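Local coordinates for exosome complex component Rrp42 (Archaeoglobus fulgidus, PDB 3M7N), which probably serves as a non-catalytic subunit of the archaeal RNA-degrading exosome, contributing to the structuring of the Rrp41 active site, at residues Val62-Pro66 with Val165-Phe170; Val180-Pro184 with Thr215-Asp219. All coordinates share one frame; numbering follows the deposited sequence.

Contact 1 of 2, residues Val62-Pro66 with Val165-Phe170; sequences VKMQP and VPAERF
In the first RNase PH-type domain, the end of strand 56-67, an inner strand of a five-stranded mixed sheet, packs through M64, Q65 and P66 against V165, P166 and F170 of the loop that follows the short strand 164-165. P166 lies at the centre of an inverse gamma turn, and the CG and CD atoms of its ring rest on M64: CG of P166 is 3.6 Å from the backbone O of M64, while CD of P166 lies 3.9 Å from M64 CB. M64 leaves with CG anti to its own carbonyl carbon (chi1 -62°) and runs extended to SD, 4.0 Å from V165 CG2; the bend at the last torsion then keeps CE beside the same methyl. W133 of the neighbouring strand 131-141 packs on V165, P166 and P66 and so joins the two segments.

K63 and R169 bring like charges together, with K63 NZ near the plane of the R169 guanidinium at its edge, 4.3 Å from NH2. The pair is gathered round shared acceptors: E46 forms salt bridges with both, and the backbone O of E87 in the neighbouring exonuclease 1 subunit accepts from both, so that this corner belongs to the subunit interface.

The F170 ring meets Q65 CB obliquely through CZ, at 4.0 Å. Its closest partner across the contact is P66, laid over one face in a CH-pi contact: CD of P66 stands 3.3 Å from the centroid of the F170 ring, only 11° off the ring normal.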
ATOM      1  N   VAL H  62      -7.099  25.554  17.274  1.00 29.78           N
ATOM      2  CA  VAL H  62      -5.731  25.757  17.696  1.00 28.79           C
ATOM      3  C   VAL H  62      -5.510  25.115  19.049  1.00 30.46           C
ATOM      4  O   VAL H  62      -6.343  25.237  19.933  1.00 30.29           O
ATOM      5  CB  VAL H  62      -5.381  27.265  17.798  1.00 30.96           C
ATOM      6  CG1 VAL H  62      -3.930  27.444  18.250  1.00 26.74           C
ATOM      7  CG2 VAL H  62      -5.622  27.959  16.467  1.00 26.89           C
ATOM      8  N   LYS H  63      -4.379  24.437  19.200  1.00 33.24           N
ATOM      9  CA  LYS H  63      -3.987  23.863  20.477  1.00 34.78           C
ATOM     10  C   LYS H  63      -2.573  24.300  20.844  1.00 35.42           C
ATOM     11  O   LYS H  63      -1.676  24.323  20.000  1.00 36.69           O
ATOM     12  CB  LYS H  63      -4.061  22.330  20.436  1.00 34.47           C
ATOM     13  CG  LYS H  63      -5.450  21.767  20.203  1.00 31.32           C
ATOM     14  CD  LYS H  63      -6.395  22.128  21.348  1.00 35.25           C
ATOM     15  CE  LYS H  63      -6.041  21.384  22.634  1.00 35.76           C
ATOM     16  NZ  LYS H  63      -7.134  21.489  23.645  1.00 35.57           N
ATOM     17  N   MET H  64      -2.369  24.637  22.109  1.00 34.75           N
ATOM     18  CA  MET H  64      -1.052  25.041  22.565  1.00 40.13           C
ATOM     19  C   MET H  64      -0.630  24.193  23.746  1.00 40.75           C
ATOM     20  O   MET H  64      -1.420  23.938  24.654  1.00 43.59           O
ATOM     21  CB  MET H  64      -1.050  26.513  22.972  1.00 41.43           C
ATOM     22  CG  MET H  64      -1.371  27.473  21.842  1.00 39.12           C
ATOM     23  SD  MET H  64      -1.295  29.183  22.394  1.00 42.63           S
ATOM     24  CE  MET H  64       0.483  29.378  22.564  1.00 41.75           C
ATOM     25  N   GLN H  65       0.617  23.750  23.723  1.00 41.81           N
ATOM     26  CA  GLN H  65       1.184  23.027  24.847  1.00 45.00           C
ATOM     27  C   GLN H  65       2.670  23.348  24.940  1.00 44.11           C
ATOM     28  O   GLN H  65       3.312  23.624  23.929  1.00 43.75           O
ATOM     29  CB  GLN H  65       0.933  21.520  24.708  1.00 38.65           C
ATOM     30  CG  GLN H  65       1.550  20.894  23.474  1.00 42.63           C
ATOM     31  CD  GLN H  65       1.226  19.412  23.327  1.00 42.88           C
ATOM     32  OE1 GLN H  65       0.062  18.999  23.398  1.00 40.69           O
ATOM     33  NE2 GLN H  65       2.261  18.605  23.116  1.00 39.16           N
ATOM     34  N   PRO H  66       3.210  23.368  26.165  1.00 50.63           N
ATOM     35  CA  PRO H  66       4.649  23.587  26.347  1.00 47.16           C
ATOM     36  C   PRO H  66       5.406  22.473  25.661  1.00 49.78           C
ATOM     37  O   PRO H  66       4.839  21.403  25.490  1.00 52.49           O
ATOM     38  CB  PRO H  66       4.821  23.488  27.858  1.00 50.14           C
ATOM     39  CG  PRO H  66       3.497  23.916  28.410  1.00 48.12           C
ATOM     40  CD  PRO H  66       2.475  23.403  27.442  1.00 48.27           C
ATOM     41  N   VAL H 165      -3.941  31.599  25.467  1.00 37.26           N
ATOM     42  CA  VAL H 165      -2.831  30.777  25.931  1.00 43.26           C
ATOM     43  C   VAL H 165      -3.218  30.075  27.227  1.00 42.82           C
ATOM     44  O   VAL H 165      -3.747  30.699  28.140  1.00 41.81           O
ATOM     45  CB  VAL H 165      -1.537  31.590  26.117  1.00 38.86           C
ATOM     46  CG1 VAL H 165      -0.390  30.661  26.467  1.00 43.19           C
ATOM     47  CG2 VAL H 165      -1.210  32.353  24.846  1.00 38.75           C
ATOM     48  N   PRO H 166      -2.981  28.764  27.300  1.00 42.18           N
ATOM     49  CA  PRO H 166      -3.430  28.014  28.475  1.00 47.42           C
ATOM     50  C   PRO H 166      -2.337  27.965  29.531  1.00 49.71           C
ATOM     51  O   PRO H 166      -1.845  26.881  29.837  1.00 48.40           O
ATOM     52  CB  PRO H 166      -3.647  26.605  27.914  1.00 45.54           C
ATOM     53  CG  PRO H 166      -2.803  26.544  26.631  1.00 43.04           C
ATOM     54  CD  PRO H 166      -2.224  27.914  26.375  1.00 40.45           C
ATOM     55  N   ALA H 167      -1.936  29.110  30.070  1.00 50.58           N
ATOM     56  CA  ALA H 167      -0.807  29.101  30.995  1.00 55.17           C
ATOM     57  C   ALA H 167      -1.190  28.425  32.314  1.00 53.93           C
ATOM     58  O   ALA H 167      -0.431  27.624  32.851  1.00 54.15           O
ATOM     59  CB  ALA H 167      -0.271  30.512  31.225  1.00 46.11           C
ATOM     60  N   GLU H 168      -2.380  28.741  32.814  1.00 53.29           N
ATOM     61  CA  GLU H 168      -2.850  28.190  34.080  1.00 55.02           C
ATOM     62  C   GLU H 168      -2.827  26.681  34.078  1.00 59.11           C
ATOM     63  O   GLU H 168      -2.179  26.064  34.915  1.00 66.27           O
ATOM     64  CB  GLU H 168      -4.263  28.666  34.369  1.00 54.68           C
ATOM     65  CG  GLU H 168      -4.335  30.156  34.549  1.00 60.00           C
ATOM     66  CD  GLU H 168      -5.721  30.676  34.322  1.00 67.57           C
ATOM     67  OE1 GLU H 168      -6.672  29.874  34.472  1.00 67.49           O
ATOM     68  OE2 GLU H 168      -5.858  31.877  33.986  1.00 67.39           O
ATOM     69  N   ARG H 169      -3.540  26.087  33.131  1.00 60.58           N
ATOM     70  CA  ARG H 169      -3.579  24.645  33.019  1.00 54.27           C
ATOM     71  C   ARG H 169      -2.191  24.075  33.189  1.00 55.85           C
ATOM     72  O   ARG H 169      -2.028  22.987  33.731  1.00 60.30           O
ATOM     73  CB  ARG H 169      -4.115  24.212  31.657  1.00 54.80           C
ATOM     74  CG  ARG H 169      -4.002  22.707  31.458  1.00 59.10           C
ATOM     75  CD  ARG H 169      -4.077  22.293  30.001  1.00 59.63           C
ATOM     76  NE  ARG H 169      -5.122  23.012  29.283  1.00 59.44           N
ATOM     77  CZ  ARG H 169      -5.500  22.724  28.043  1.00 55.86           C
ATOM     78  NH1 ARG H 169      -6.449  23.445  27.468  1.00 54.70           N
ATOM     79  NH2 ARG H 169      -4.928  21.717  27.382  1.00 52.35           N
ATOM     80  N   PHE H 170      -1.188  24.806  32.710  1.00 55.92           N
ATOM     81  CA  PHE H 170       0.179  24.298  32.726  1.00 57.79           C
ATOM     82  C   PHE H 170       1.011  24.956  33.822  1.00 60.77           C
ATOM     83  O   PHE H 170       2.242  24.934  33.779  1.00 63.33           O
ATOM     84  CB  PHE H 170       0.846  24.459  31.350  1.00 57.47           C
ATOM     85  CG  PHE H 170       0.361  23.468  30.311  1.00 55.16           C
ATOM     86  CD1 PHE H 170       0.967  22.223  30.182  1.00 51.13           C
ATOM     87  CD2 PHE H 170      -0.695  23.785  29.466  1.00 48.97           C
ATOM     88  CE1 PHE H 170       0.527  21.308  29.233  1.00 49.31           C
ATOM     89  CE2 PHE H 170      -1.142  22.876  28.512  1.00 50.44           C
ATOM     90  CZ  PHE H 170      -0.531  21.640  28.393  1.00 50.31           C
TER

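Contact 2 of 2, residues Val180-Pro184 with Thr215-Asp219; sequences VRDLP and TTDKD
D182, in the loop before strand 185-192, reaches D217 and K218 in the turn that follows strand 211-216, and its carboxylate clamps the backbone there. From CB, chi1 of -153° swings CG to the side remote from the D182 backbone N, and CG comes 3.6 Å from D217 CB. Beyond it the two oxygens part company. OD2 is gripped twice: its syn lone pair takes the amide N of K218 at 2.7 Å in a nearly straight bond (163°), and its anti lone pair takes the N of L183, the next residue in its own chain, at 2.6 Å. OD1 lies 3.2 Å from D217 CB and accepts a hydrogen bond from a water that also donates, weakly, to D219 OD2.

D217 is itself held in an Asx turn, where D219 N meets OD1 of D217 at 2.9 Å from above the carboxylate plane. K218, bent at chi3, carries CE past the D182 carboxylate towards the backbone O of R181, and a second water links that oxygen to K218 NZ. Nearer the strand, P184 CA makes a CA-H...O contact with T216 O at 3.3 Å.

With an alanine here in place of D182, the amides of K218 and L183 would probably lose their shared acceptor and the turn would be freer to shift. The D182 and D217 carboxylates lie close, OD1 of D182 being 3.8 Å from OD2 of D217; the two amides on D182, with K218 NZ nearby, probably ease the crowding of negative charge.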
ATOM      1  N   VAL H 180      -1.422  38.527  18.463  1.00 40.25           N
ATOM      2  CA  VAL H 180      -1.432  38.467  17.005  1.00 41.65           C
ATOM      3  C   VAL H 180      -1.170  39.852  16.404  1.00 38.13           C
ATOM      4  O   VAL H 180      -1.905  40.793  16.672  1.00 37.81           O
ATOM      5  CB  VAL H 180      -2.781  37.951  16.467  1.00 35.80           C
ATOM      6  CG1 VAL H 180      -2.748  37.911  14.959  1.00 32.95           C
ATOM      7  CG2 VAL H 180      -3.099  36.569  17.045  1.00 39.36           C
ATOM      8  N   ARG H 181      -0.148  39.971  15.566  1.00 39.85           N
ATOM      9  CA  ARG H 181       0.251  41.286  15.073  1.00 41.25           C
ATOM     10  C   ARG H 181       0.148  41.498  13.561  1.00 37.74           C
ATOM     11  O   ARG H 181       0.658  42.482  13.036  1.00 39.07           O
ATOM     12  CB  ARG H 181       1.661  41.602  15.539  1.00 33.09           C
ATOM     13  CG  ARG H 181       2.649  40.556  15.155  1.00 40.49           C
ATOM     14  CD  ARG H 181       4.011  40.870  15.749  1.00 50.00           C
ATOM     15  NE  ARG H 181       4.982  39.819  15.463  1.00 49.23           N
ATOM     16  CZ  ARG H 181       6.260  39.864  15.821  1.00 54.76           C
ATOM     17  NH1 ARG H 181       6.728  40.920  16.490  1.00 49.42           N
ATOM     18  NH2 ARG H 181       7.067  38.852  15.506  1.00 50.49           N
ATOM     19  N   ASP H 182      -0.511  40.599  12.853  1.00 35.43           N
ATOM     20  CA  ASP H 182      -0.734  40.840  11.427  1.00 37.94           C
ATOM     21  C   ASP H 182      -1.939  40.042  10.995  1.00 32.35           C
ATOM     22  O   ASP H 182      -2.487  39.259  11.767  1.00 32.45           O
ATOM     23  CB  ASP H 182       0.510  40.494  10.575  1.00 33.09           C
ATOM     24  CG  ASP H 182       0.583  41.304   9.264  1.00 35.25           C
ATOM     25  OD1 ASP H 182       1.692  41.738   8.886  1.00 34.57           O
ATOM     26  OD2 ASP H 182      -0.461  41.508   8.603  1.00 35.14           O
ATOM     27  N   LEU H 183      -2.371  40.262   9.766  1.00 33.29           N
ATOM     28  CA  LEU H 183      -3.592  39.640   9.305  1.00 30.71           C
ATOM     29  C   LEU H 183      -3.392  39.156   7.863  1.00 30.18           C
ATOM     30  O   LEU H 183      -3.860  39.782   6.911  1.00 31.50           O
ATOM     31  CB  LEU H 183      -4.753  40.628   9.431  1.00 28.75           C
ATOM     32  CG  LEU H 183      -6.130  40.071   9.812  1.00 41.60           C
ATOM     33  CD1 LEU H 183      -7.187  41.183   9.907  1.00 35.56           C
ATOM     34  CD2 LEU H 183      -6.581  38.975   8.836  1.00 33.55           C
ATOM     35  N   PRO H 184      -2.673  38.037   7.712  1.00 27.00           N
ATOM     36  CA  PRO H 184      -2.469  37.340   6.436  1.00 26.02           C
ATOM     37  C   PRO H 184      -3.799  36.910   5.833  1.00 27.18           C
ATOM     38  O   PRO H 184      -4.599  36.266   6.532  1.00 25.11           O
ATOM     39  CB  PRO H 184      -1.713  36.064   6.824  1.00 23.33           C
ATOM     40  CG  PRO H 184      -1.341  36.203   8.232  1.00 29.87           C
ATOM     41  CD  PRO H 184      -2.116  37.307   8.862  1.00 29.18           C
ATOM     42  N   THR H 215      -0.888  35.823  -1.224  1.00 20.92           N
ATOM     43  CA  THR H 215      -1.184  36.212   0.143  1.00 25.60           C
ATOM     44  C   THR H 215      -0.510  37.521   0.542  1.00 26.71           C
ATOM     45  O   THR H 215       0.676  37.734   0.298  1.00 29.18           O
ATOM     46  CB  THR H 215      -0.764  35.114   1.131  1.00 26.65           C
ATOM     47  OG1 THR H 215      -1.240  33.851   0.647  1.00 24.84           O
ATOM     48  CG2 THR H 215      -1.311  35.397   2.548  1.00 17.11           C
ATOM     49  N   THR H 216      -1.268  38.394   1.190  1.00 27.41           N
ATOM     50  CA  THR H 216      -0.710  39.652   1.645  1.00 27.46           C
ATOM     51  C   THR H 216      -0.864  39.839   3.148  1.00 28.81           C
ATOM     52  O   THR H 216      -1.694  39.187   3.794  1.00 26.36           O
ATOM     53  CB  THR H 216      -1.371  40.833   0.937  1.00 27.27           C
ATOM     54  OG1 THR H 216      -2.758  40.847   1.271  1.00 27.50           O
ATOM     55  CG2 THR H 216      -1.229  40.709  -0.571  1.00 24.47           C
ATOM     56  N   ASP H 217      -0.048  40.735   3.695  1.00 28.39           N
ATOM     57  CA  ASP H 217      -0.179  41.150   5.079  1.00 29.37           C
ATOM     58  C   ASP H 217      -0.993  42.445   5.179  1.00 32.08           C
ATOM     59  O   ASP H 217      -1.531  42.929   4.181  1.00 28.19           O
ATOM     60  CB  ASP H 217       1.197  41.303   5.754  1.00 30.24           C
ATOM     61  CG  ASP H 217       2.023  42.465   5.188  1.00 30.92           C
ATOM     62  OD1 ASP H 217       1.473  43.329   4.484  1.00 27.17           O
ATOM     63  OD2 ASP H 217       3.244  42.509   5.459  1.00 33.89           O
ATOM     64  N   LYS H 218      -1.075  42.966   6.403  1.00 33.55           N
ATOM     65  CA  LYS H 218      -1.697  44.252   6.759  1.00 37.24           C
ATOM     66  C   LYS H 218      -1.423  45.432   5.818  1.00 31.94           C
ATOM     67  O   LYS H 218      -2.303  46.222   5.518  1.00 33.33           O
ATOM     68  CB  LYS H 218      -1.146  44.675   8.131  1.00 39.05           C
ATOM     69  CG  LYS H 218      -2.106  44.606   9.271  1.00 39.00           C
ATOM     70  CD  LYS H 218      -1.431  45.193  10.498  1.00 45.25           C
ATOM     71  CE  LYS H 218       0.049  44.867  10.464  1.00 43.11           C
ATOM     72  NZ  LYS H 218       0.857  45.757  11.344  1.00 51.71           N
ATOM     73  N   ASP H 219      -0.169  45.578   5.427  1.00 33.24           N
ATOM     74  CA  ASP H 219       0.278  46.732   4.661  1.00 32.58           C
ATOM     75  C   ASP H 219       0.303  46.457   3.187  1.00 29.52           C
ATOM     76  O   ASP H 219       0.975  47.172   2.448  1.00 36.16           O
ATOM     77  CB  ASP H 219       1.702  47.117   5.084  1.00 33.90           C
ATOM     78  CG  ASP H 219       1.805  47.399   6.566  1.00 36.36           C
ATOM     79  OD1 ASP H 219       0.845  47.981   7.119  1.00 39.89           O
ATOM     80  OD2 ASP H 219       2.840  47.044   7.176  1.00 43.17           O
TER
HETATM   81  O   HOH W   1       0.912  45.328  14.418  1.00 48.92           O
HETATM   82  O   HOH W   2       2.336  44.640   7.667  1.00 43.13           O

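In the fold
The contacts follow one another along the chain: contact 1 closes at F170 before contact 2 opens at V180. Their centres are 24 Å apart and their nearest atoms about 9 Å, without touching. Contact 1 lies towards the periphery, on the mixed sheet of the first domain, whereas contact 2 lies nearer the chain centre, just before strand 185-192 and just after strand 211-216, the two central strands of the antiparallel sheet. Helix 148-161 is common ground, packing on V62 in one contact and on V180, L183 and P184 in the other. The chain between the contacts thus runs from the mixed sheet to the antiparallel one. Contact 1 is hydrogen-bonded to the neighbouring exonuclease 1 subunit; contact 2 reaches it through one long, weak ion pair of D217.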